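Monosaccharide-transporting ATPase (Actinobacillus succinogenes, PDB 5DTE) binds D-allose in a cleft between two lobes, probably as the periplasmic sugar-binding component of an ABC transporter. Local coordinates at residues V136-G141 against V168-Q173; Y143-N148 against S247-I252; P272-A277 against Y296-V301. One frame throughout, in Å; residues are numbered along the deposited sequence.

Contact 1 of 3, residues V136-G141 against V168-Q173. With ALL (beta-D-allopyranose), chain E.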
loop_
_atom_site.group_PDB
_atom_site.type_symbol
_atom_site.label_atom_id
_atom_site.label_comp_id
_atom_site.label_asym_id
_atom_site.label_seq_id
_atom_site.Cartn_x
_atom_site.Cartn_y
_atom_site.Cartn_z
ATOM N N VAL A 136 -6.391 1.061 -4.608
ATOM C CA VAL A 136 -6.527 -0.236 -5.280
ATOM C C VAL A 136 -7.323 -1.217 -4.404
ATOM O O VAL A 136 -7.500 -1.001 -3.202
ATOM C CB VAL A 136 -5.157 -0.906 -5.637
ATOM C CG1 VAL A 136 -4.537 -0.264 -6.860
ATOM C CG2 VAL A 136 -4.190 -0.917 -4.453
ATOM N N ASP A 137 -7.832 -2.279 -5.022
ATOM C CA ASP A 137 -8.383 -3.397 -4.271
ATOM C C ASP A 137 -7.207 -4.182 -3.710
ATOM O O ASP A 137 -6.536 -4.902 -4.443
ATOM C CB ASP A 137 -9.262 -4.278 -5.168
ATOM C CG ASP A 137 -10.355 -4.994 -4.400
ATOM O OD1 ASP A 137 -10.083 -5.465 -3.283
ATOM O OD2 ASP A 137 -11.493 -5.075 -4.910
ATOM N N ASN A 138 -6.924 -4.013 -2.422
ATOM C CA ASN A 138 -5.770 -4.685 -1.835
ATOM C C ASN A 138 -6.088 -6.152 -1.596
ATOM O O ASN A 138 -5.192 -6.992 -1.569
ATOM C CB ASN A 138 -5.322 -3.997 -0.543
ATOM C CG ASN A 138 -4.751 -2.601 -0.783
ATOM O OD1 ASN A 138 -3.888 -2.403 -1.637
ATOM N ND2 ASN A 138 -5.239 -1.630 -0.034
ATOM N N PHE A 139 -7.371 -6.466 -1.461
ATOM C CA PHE A 139 -7.800 -7.859 -1.319
ATOM C C PHE A 139 -7.471 -8.617 -2.579
ATOM O O PHE A 139 -6.808 -9.665 -2.542
ATOM C CB PHE A 139 -9.296 -7.953 -1.035
ATOM C CG PHE A 139 -9.818 -9.361 -0.935
ATOM C CD1 PHE A 139 -9.839 -10.021 0.288
ATOM C CD2 PHE A 139 -10.332 -10.007 -2.059
ATOM C CE1 PHE A 139 -10.347 -11.309 0.385
ATOM C CE2 PHE A 139 -10.849 -11.293 -1.976
ATOM C CZ PHE A 139 -10.850 -11.952 -0.756
ATOM N N ASN A 140 -7.958 -8.063 -3.686
ATOM C CA ASN A 140 -7.687 -8.580 -5.013
ATOM C C ASN A 140 -6.181 -8.631 -5.338
ATOM O O ASN A 140 -5.680 -9.632 -5.885
ATOM C CB ASN A 140 -8.425 -7.728 -6.034
ATOM C CG ASN A 140 -8.823 -8.509 -7.250
ATOM O OD1 ASN A 140 -8.414 -8.184 -8.370
ATOM N ND2 ASN A 140 -9.622 -9.565 -7.042
ATOM N N GLY A 141 -5.472 -7.554 -4.988
ATOM C CA GLY A 141 -4.040 -7.471 -5.189
ATOM C C GLY A 141 -3.309 -8.632 -4.550
ATOM O O GLY A 141 -2.462 -9.252 -5.195
ATOM N N VAL A 168 -4.298 -1.977 10.175
ATOM C CA VAL A 168 -4.455 -1.225 8.924
ATOM C C VAL A 168 -5.137 -2.047 7.839
ATOM O O VAL A 168 -4.726 -3.163 7.539
ATOM C CB VAL A 168 -3.106 -0.725 8.370
ATOM C CG1 VAL A 168 -3.175 -0.567 6.848
ATOM C CG2 VAL A 168 -2.717 0.590 9.029
ATOM N N ASP A 169 -6.181 -1.470 7.259
ATOM C CA ASP A 169 -7.007 -2.150 6.274
ATOM C C ASP A 169 -6.207 -2.749 5.128
ATOM O O ASP A 169 -6.403 -3.911 4.777
ATOM C CB ASP A 169 -8.046 -1.185 5.714
ATOM C CG ASP A 169 -9.170 -1.896 5.010
ATOM O OD1 ASP A 169 -10.024 -2.474 5.714
ATOM O OD2 ASP A 169 -9.202 -1.875 3.759
ATOM N N ASN A 170 -5.308 -1.962 4.547
ATOM C CA ASN A 170 -4.563 -2.418 3.374
ATOM C C ASN A 170 -3.783 -3.697 3.663
ATOM O O ASN A 170 -3.704 -4.600 2.823
ATOM C CB ASN A 170 -3.619 -1.327 2.878
ATOM C CG ASN A 170 -4.356 -0.106 2.398
ATOM O OD1 ASN A 170 -5.461 0.196 2.861
ATOM N ND2 ASN A 170 -3.757 0.607 1.461
ATOM N N GLY A 171 -3.229 -3.788 4.865
ATOM C CA GLY A 171 -2.470 -4.966 5.250
ATOM C C GLY A 171 -3.340 -6.196 5.391
ATOM O O GLY A 171 -3.076 -7.209 4.754
ATOM N N GLU A 172 -4.374 -6.098 6.227
ATOM C CA GLU A 172 -5.337 -7.180 6.444
ATOM C C GLU A 172 -6.023 -7.595 5.140
ATOM O O GLU A 172 -6.137 -8.779 4.867
ATOM C CB GLU A 172 -6.395 -6.773 7.494
ATOM C CG GLU A 172 -5.826 -6.231 8.842
ATOM C CD GLU A 172 -5.429 -7.315 9.875
ATOM O OE1 GLU A 172 -5.762 -8.504 9.678
ATOM O OE2 GLU A 172 -4.781 -6.966 10.896
ATOM N N GLN A 173 -6.458 -6.627 4.329
ATOM C CA GLN A 173 -7.046 -6.931 3.012
ATOM C C GLN A 173 -6.133 -7.829 2.159
ATOM O O GLN A 173 -6.588 -8.830 1.596
ATOM C CB GLN A 173 -7.362 -5.650 2.234
ATOM C CG GLN A 173 -8.569 -4.859 2.727
ATOM C CD GLN A 173 -9.842 -5.688 2.810
ATOM O OE1 GLN A 173 -10.213 -6.379 1.861
ATOM N NE2 GLN A 173 -10.522 -5.618 3.951
HETATM C C1 ALL E . 0.269 0.724 2.530
HETATM C C2 ALL E . 0.572 1.086 1.089
HETATM C C3 ALL E . 1.916 0.627 0.661
HETATM C C4 ALL E . 2.982 0.959 1.657
HETATM C C5 ALL E . 2.584 0.357 2.993
HETATM C C6 ALL E . 3.651 0.441 4.036
HETATM O O1 ALL E . -0.867 1.355 2.977
HETATM O O2 ALL E . -0.412 0.433 0.258
HETATM O O3 ALL E . 1.887 -0.827 0.511
HETATM O O4 ALL E . 4.245 0.433 1.223
HETATM O O5 ALL E . 1.397 1.072 3.445
HETATM O O6 ALL E . 3.774 1.779 4.470
#

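Contact 2 of 3, residues Y143-N148 against S247-I252. With ALL (beta-D-allopyranose), chain E.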
loop_
_atom_site.group_PDB
_atom_site.type_symbol
_atom_site.label_atom_id
_atom_site.label_comp_id
_atom_site.label_asym_id
_atom_site.label_seq_id
_atom_site.Cartn_x
_atom_site.Cartn_y
_atom_site.Cartn_z
ATOM N N TYR A 143 -4.808 -11.535 -3.463
ATOM C CA TYR A 143 -5.286 -12.721 -4.148
ATOM C C TYR A 143 -4.471 -12.958 -5.407
ATOM O O TYR A 143 -3.909 -14.027 -5.594
ATOM C CB TYR A 143 -6.764 -12.593 -4.504
ATOM C CG TYR A 143 -7.309 -13.760 -5.318
ATOM C CD1 TYR A 143 -7.719 -14.939 -4.695
ATOM C CD2 TYR A 143 -7.416 -13.680 -6.712
ATOM C CE1 TYR A 143 -8.216 -15.997 -5.427
ATOM C CE2 TYR A 143 -7.916 -14.743 -7.453
ATOM C CZ TYR A 143 -8.315 -15.895 -6.805
ATOM O OH TYR A 143 -8.815 -16.952 -7.536
ATOM N N LEU A 144 -4.395 -11.955 -6.269
ATOM C CA LEU A 144 -3.587 -12.091 -7.474
ATOM C C LEU A 144 -2.128 -12.430 -7.148
ATOM O O LEU A 144 -1.515 -13.211 -7.855
ATOM C CB LEU A 144 -3.653 -10.815 -8.318
ATOM C CG LEU A 144 -4.888 -10.547 -9.190
ATOM C CD1 LEU A 144 -5.019 -9.053 -9.516
ATOM C CD2 LEU A 144 -4.830 -11.358 -10.472
ATOM N N GLU A 145 -1.583 -11.856 -6.074
ATOM C CA GLU A 145 -0.175 -12.033 -5.730
ATOM C C GLU A 145 0.088 -13.400 -5.116
ATOM O O GLU A 145 1.121 -14.016 -5.377
ATOM C CB GLU A 145 0.300 -10.937 -4.758
ATOM C CG GLU A 145 1.729 -11.163 -4.192
ATOM C CD GLU A 145 2.056 -10.324 -2.953
ATOM O OE1 GLU A 145 1.530 -9.201 -2.792
ATOM O OE2 GLU A 145 2.863 -10.788 -2.131
ATOM N N ALA A 146 -0.830 -13.873 -4.283
ATOM C CA ALA A 146 -0.654 -15.188 -3.675
ATOM C C ALA A 146 -0.782 -16.259 -4.746
ATOM O O ALA A 146 0.004 -17.204 -4.813
ATOM C CB ALA A 146 -1.669 -15.409 -2.570
ATOM N N LYS A 147 -1.774 -16.065 -5.602
ATOM C CA LYS A 147 -2.112 -17.022 -6.638
ATOM C C LYS A 147 -0.928 -17.278 -7.542
ATOM O O LYS A 147 -0.715 -18.407 -7.976
ATOM C CB LYS A 147 -3.310 -16.533 -7.457
ATOM C CG LYS A 147 -4.049 -17.651 -8.168
ATOM C CD LYS A 147 -5.480 -17.259 -8.494
ATOM C CE LYS A 147 -6.166 -18.341 -9.309
ATOM N NZ LYS A 147 -5.705 -19.695 -8.899
ATOM N N ASN A 148 -0.151 -16.235 -7.802
ATOM C CA ASN A 148 0.994 -16.327 -8.695
ATOM C C ASN A 148 2.127 -17.146 -8.076
ATOM O O ASN A 148 2.766 -17.959 -8.748
ATOM C CB ASN A 148 1.471 -14.925 -9.055
ATOM C CG ASN A 148 2.529 -14.919 -10.138
ATOM O OD1 ASN A 148 3.724 -14.818 -9.853
ATOM N ND2 ASN A 148 2.093 -15.005 -11.394
ATOM N N SER A 247 7.013 -13.376 -2.650
ATOM C CA SER A 247 6.212 -12.374 -3.352
ATOM C C SER A 247 6.054 -11.111 -2.497
ATOM O O SER A 247 5.941 -11.187 -1.264
ATOM C CB SER A 247 4.839 -12.940 -3.723
ATOM O OG SER A 247 4.191 -13.457 -2.578
ATOM N N GLY A 248 6.051 -9.952 -3.156
ATOM C CA GLY A 248 5.901 -8.683 -2.471
ATOM C C GLY A 248 4.762 -7.857 -3.021
ATOM O O GLY A 248 3.960 -8.338 -3.819
ATOM N N TYR A 249 4.702 -6.594 -2.611
ATOM C CA TYR A 249 3.558 -5.740 -2.940
ATOM C C TYR A 249 3.921 -4.268 -2.866
ATOM O O TYR A 249 4.289 -3.813 -1.792
ATOM C CB TYR A 249 2.399 -6.021 -1.988
ATOM C CG TYR A 249 1.061 -5.534 -2.471
ATOM C CD1 TYR A 249 0.098 -6.437 -2.929
ATOM C CD2 TYR A 249 0.745 -4.179 -2.471
ATOM C CE1 TYR A 249 -1.142 -6.006 -3.379
ATOM C CE2 TYR A 249 -0.504 -3.732 -2.925
ATOM C CZ TYR A 249 -1.441 -4.656 -3.370
ATOM O OH TYR A 249 -2.672 -4.231 -3.813
ATOM N N ASP A 250 3.831 -3.583 -4.018
ATOM C CA ASP A 250 3.928 -2.119 -4.214
ATOM C C ASP A 250 4.571 -1.812 -5.574
ATOM O O ASP A 250 4.183 -0.863 -6.272
ATOM C CB ASP A 250 4.732 -1.394 -3.117
ATOM C CG ASP A 250 3.926 -1.155 -1.852
ATOM O OD1 ASP A 250 2.718 -1.456 -1.849
ATOM O OD2 ASP A 250 4.507 -0.688 -0.855
ATOM N N GLY A 251 5.578 -2.605 -5.928
ATOM C CA GLY A 251 6.303 -2.413 -7.171
ATOM C C GLY A 251 7.444 -1.404 -7.148
ATOM O O GLY A 251 7.743 -0.796 -8.180
ATOM N N ILE A 252 8.089 -1.226 -5.997
ATOM C CA ILE A 252 9.196 -0.265 -5.891
ATOM C C ILE A 252 10.330 -0.732 -6.815
ATOM O O ILE A 252 10.397 -1.914 -7.164
ATOM C CB ILE A 252 9.710 -0.081 -4.402
ATOM C CG1 ILE A 252 10.306 -1.361 -3.816
ATOM C CG2 ILE A 252 8.594 0.392 -3.477
ATOM C CD1 ILE A 252 10.619 -1.234 -2.347
HETATM C C1 ALL E . 0.269 0.724 2.530
HETATM C C2 ALL E . 0.572 1.086 1.089
HETATM C C3 ALL E . 1.916 0.627 0.661
HETATM C C4 ALL E . 2.982 0.959 1.657
HETATM C C5 ALL E . 2.584 0.357 2.993
HETATM C C6 ALL E . 3.651 0.441 4.036
HETATM O O1 ALL E . -0.867 1.355 2.977
HETATM O O2 ALL E . -0.412 0.433 0.258
HETATM O O3 ALL E . 1.887 -0.827 0.511
HETATM O O4 ALL E . 4.245 0.433 1.223
HETATM O O5 ALL E . 1.397 1.072 3.445
HETATM O O6 ALL E . 3.774 1.779 4.470
#

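Contact 3 of 3, residues P272-A277 against Y296-V301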
loop_
_atom_site.group_PDB
_atom_site.type_symbol
_atom_site.label_atom_id
_atom_site.label_comp_id
_atom_site.label_asym_id
_atom_site.label_seq_id
_atom_site.Cartn_x
_atom_site.Cartn_y
_atom_site.Cartn_z
ATOM N N PRO A 272 1.661 3.850 -7.964
ATOM C CA PRO A 272 1.520 4.901 -6.954
ATOM C C PRO A 272 1.526 6.306 -7.558
ATOM O O PRO A 272 1.046 7.243 -6.923
ATOM C CB PRO A 272 2.737 4.681 -6.058
ATOM C CG PRO A 272 3.751 4.071 -6.954
ATOM C CD PRO A 272 3.009 3.256 -7.964
ATOM N N LYS A 273 2.062 6.451 -8.765
ATOM C CA LYS A 273 2.068 7.754 -9.424
ATOM C C LYS A 273 0.724 8.025 -10.065
ATOM O O LYS A 273 0.236 9.146 -9.993
ATOM C CB LYS A 273 3.171 7.836 -10.473
ATOM C CG LYS A 273 4.524 7.367 -9.973
ATOM C CD LYS A 273 5.621 8.323 -10.355
ATOM C CE LYS A 273 6.974 7.830 -9.888
ATOM N NZ LYS A 273 8.053 8.770 -10.308
ATOM N N LYS A 274 0.133 6.999 -10.687
ATOM C CA LYS A 274 -1.197 7.104 -11.296
ATOM C C LYS A 274 -2.264 7.374 -10.232
ATOM O O LYS A 274 -3.166 8.196 -10.426
ATOM C CB LYS A 274 -1.537 5.835 -12.062
ATOM C CG LYS A 274 -2.915 5.857 -12.741
ATOM C CD LYS A 274 -3.157 4.566 -13.562
ATOM C CE LYS A 274 -4.620 4.355 -14.001
ATOM N NZ LYS A 274 -5.116 5.384 -14.932
ATOM N N GLN A 275 -2.150 6.673 -9.107
ATOM C CA GLN A 275 -3.018 6.917 -7.964
ATOM C C GLN A 275 -3.039 8.391 -7.565
ATOM O O GLN A 275 -4.063 9.065 -7.670
ATOM C CB GLN A 275 -2.569 6.091 -6.769
ATOM C CG GLN A 275 -2.933 4.633 -6.825
ATOM C CD GLN A 275 -2.821 3.964 -5.457
ATOM O OE1 GLN A 275 -2.909 4.616 -4.410
ATOM N NE2 GLN A 275 -2.632 2.659 -5.465
ATOM N N VAL A 276 -1.897 8.888 -7.103
ATOM C CA VAL A 276 -1.817 10.258 -6.620
ATOM C C VAL A 276 -2.061 11.251 -7.759
ATOM O O VAL A 276 -2.440 12.390 -7.523
ATOM C CB VAL A 276 -0.464 10.527 -5.951
ATOM C CG1 VAL A 276 0.667 10.406 -6.958
ATOM C CG2 VAL A 276 -0.462 11.886 -5.259
ATOM N N ALA A 277 -1.873 10.813 -9.002
ATOM C CA ALA A 277 -2.234 11.657 -10.131
ATOM C C ALA A 277 -3.742 11.773 -10.186
ATOM O O ALA A 277 -4.264 12.879 -10.278
ATOM C CB ALA A 277 -1.691 11.115 -11.427
ATOM N N TYR A 296 -12.283 5.040 -6.574
ATOM C CA TYR A 296 -11.569 4.815 -7.825
ATOM C C TYR A 296 -10.394 3.894 -7.504
ATOM O O TYR A 296 -9.496 4.230 -6.715
ATOM C CB TYR A 296 -11.129 6.148 -8.472
ATOM C CG TYR A 296 -10.226 6.044 -9.688
ATOM C CD1 TYR A 296 -10.713 6.291 -10.977
ATOM C CD2 TYR A 296 -8.874 5.712 -9.549
ATOM C CE1 TYR A 296 -9.874 6.193 -12.095
ATOM C CE2 TYR A 296 -8.037 5.608 -10.644
ATOM C CZ TYR A 296 -8.535 5.852 -11.910
ATOM O OH TYR A 296 -7.663 5.749 -12.972
ATOM N N TYR A 297 -10.456 2.711 -8.106
ATOM C CA TYR A 297 -9.443 1.671 -8.011
ATOM C C TYR A 297 -8.609 1.635 -9.289
ATOM O O TYR A 297 -9.117 1.242 -10.340
ATOM C CB TYR A 297 -10.084 0.296 -7.811
ATOM C CG TYR A 297 -10.636 -0.026 -6.439
ATOM C CD1 TYR A 297 -9.953 0.334 -5.288
ATOM C CD2 TYR A 297 -11.839 -0.716 -6.300
ATOM C CE1 TYR A 297 -10.454 0.026 -4.029
ATOM C CE2 TYR A 297 -12.354 -1.020 -5.049
ATOM C CZ TYR A 297 -11.654 -0.645 -3.916
ATOM O OH TYR A 297 -12.141 -0.954 -2.666
ATOM N N VAL A 298 -7.343 2.041 -9.193
ATOM C CA VAL A 298 -6.374 1.837 -10.265
ATOM C C VAL A 298 -6.251 0.330 -10.482
ATOM O O VAL A 298 -6.484 -0.449 -9.544
ATOM C CB VAL A 298 -5.003 2.490 -9.916
ATOM C CG1 VAL A 298 -3.844 1.680 -10.429
ATOM C CG2 VAL A 298 -4.933 3.880 -10.480
ATOM N N ASP A 299 -5.938 -0.090 -11.709
ATOM C CA ASP A 299 -5.774 -1.520 -11.981
ATOM C C ASP A 299 -4.318 -1.973 -11.889
ATOM O O ASP A 299 -3.503 -1.654 -12.748
ATOM C CB ASP A 299 -6.372 -1.866 -13.346
ATOM C CG ASP A 299 -7.888 -1.729 -13.354
ATOM O OD1 ASP A 299 -8.515 -2.120 -12.344
ATOM O OD2 ASP A 299 -8.448 -1.224 -14.353
ATOM N N PRO A 300 -4.000 -2.744 -10.837
ATOM C CA PRO A 300 -2.631 -3.158 -10.508
ATOM C C PRO A 300 -2.030 -4.066 -11.567
ATOM O O PRO A 300 -2.773 -4.684 -12.320
ATOM C CB PRO A 300 -2.808 -3.911 -9.189
ATOM C CG PRO A 300 -4.199 -4.442 -9.266
ATOM C CD PRO A 300 -4.988 -3.376 -9.948
ATOM N N VAL A 301 -0.704 -4.140 -11.622
ATOM C CA VAL A 301 -0.029 -5.052 -12.535
ATOM C C VAL A 301 0.649 -6.131 -11.717
ATOM O O VAL A 301 1.248 -5.829 -10.691
ATOM C CB VAL A 301 1.044 -4.351 -13.408
ATOM C CG1 VAL A 301 1.349 -5.180 -14.621
ATOM C CG2 VAL A 301 0.595 -2.962 -13.821
#

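Contact 1 of 3, residues V136-G141 against V168-Q173
The amide of N138 meets the amide of N170 over its face: N138 ND2 sits above the flat group, 3.0 Å from N170 CG, with the two planes 45° apart. This is packing without a bond, since N138 ND2 faces N170 ND2, another donor, at 3.1 Å. Over the opposite face lies O1 of the bound allose, 3.3 Å from N170 ND2, so N170, a residue of the sugar pocket, lies between N138 and the sugar. The polar partners lie outside the two segments: N138 OD1 accepts from R174 NH2, and N170 ND2 donates to D116 O. The segments carry the first turns of helices 138-152 and 169-182, brought side by side at the interlobe cleft of a periplasmic sugar-binding fold. D137 is the N-cap of the first, its OD1 accepting a weak bond from N140 N. One turn farther from the sugar, Q173 bends at chi2 (-54°), which folds its amide back until OE1 lies 3.4 Å from F139 CB. The F139 ring and this amide are inclined by 46°. The backbones also meet, F139 CA making a CA-H...O contact with Q173 O at 3.3 Å.

Contact 2 of 3, residues Y143-N148 against S247-I252
E145 sends CG anti to its backbone N (chi1 172°) and stays extended beyond it, carrying the carboxylate from helix 138-152 onto the S247-Y249 backbone. S247 answers with OG set between its own N and carbonyl carbon (chi1 54°), and OG donates to E145 OE2 over 3.0 Å. The bond uses the anti lone pair of OE2, the one turned away from OE1. S247 CB adds an apolar touch, 3.6 Å from E145 CG. The other oxygen, E145 OE1, comes in at the edge of the Y249 ring, near its plane, 3.1 Å from CD1; carboxylate and ring are 40° apart. OE1 and OE2 also lie close to the carbonyl oxygen of G248, acceptor beside acceptor, at separations too uncertain to interpret. All four touching residues are buried, with F221 and N266 packed against E145 and S247.

S247 ends strand 245-247, the outermost strand on one side of the four-stranded parallel sheet in the second lobe. The loop after that strand's C-terminal end carries the ligand residue, as in other alpha/beta sugar-binding lobes. Three residues beyond S247, D250 takes two hydroxyls of allose: its OD1 accepts from O3 at 2.6 Å, and its OD2 accepts from O4 at a modelled distance short enough to be doubtful in detail. D225 OD2 accepts from I252 N, and more weakly from G251 N, at the turn before helix 253-261. On helix 138-152, Y143 OH hydrogen-bonds E184 OE2, and its ring makes a cation-pi contact with K180.

Contact 3 of 3, residues P272-A277 against Y296-V301
K274 runs along V298 and finishes at Y296. Its CB points toward the 296-301 segment, and because CG continues anti to the backbone N (chi1 180°) the aliphatic chain is laid obliquely across the valine. CG and CD each lie 3.6 Å from V298 CG2, and CE keeps the same spacing while also coming 3.5 Å from Y296 OH. A bend at chi4 (64°) then turns NZ to the tyrosine hydroxyl, NZ donating a weak hydrogen bond to Y296 OH at 3.2 Å. The lysine is exposed, whereas V298 beneath it is buried.

The pieces joined here are the first turn of helix 272-287 and the end of strand 295-297, an edge strand of the first-lobe parallel sheet that bonds to G135 next to it. Beyond V298 the chain leaves that lobe, and V301 pairs with D269 in a short antiparallel two-stranded sheet, consistent with the interlobe crossovers that form the hinge in sugar-binding proteins of this fold. Next along the helix, buried Q275 brings CG to 4.2 Å from V298 CG2. Its amide turns elsewhere, NE2 donating to the backbone O of Q270, itself a residue of the allose pocket.

How the contacts relate
After the first lobe's strand 132-135, the chain crosses at V136-D137 into helix 138-152, which supplies a segment to both contact 1 and contact 2. Contact 1 closes a loop of 26 residues at 168-173. Contact 2, opened within that loop, closes only at 247-252, so the two cross, tying together two helix starts and the loop after strand 245-247. They meet where Y249 OH probably hydrogen-bonds N138 OD1, and both reach the allose. Contact 3 follows in series, closing an 18-residue loop between helix 272-287 and strand 295-297 with the crossing that follows it. V136 packs on V298 and Q275, bringing contact 3 against contact 1 at what is probably the interlobe hinge.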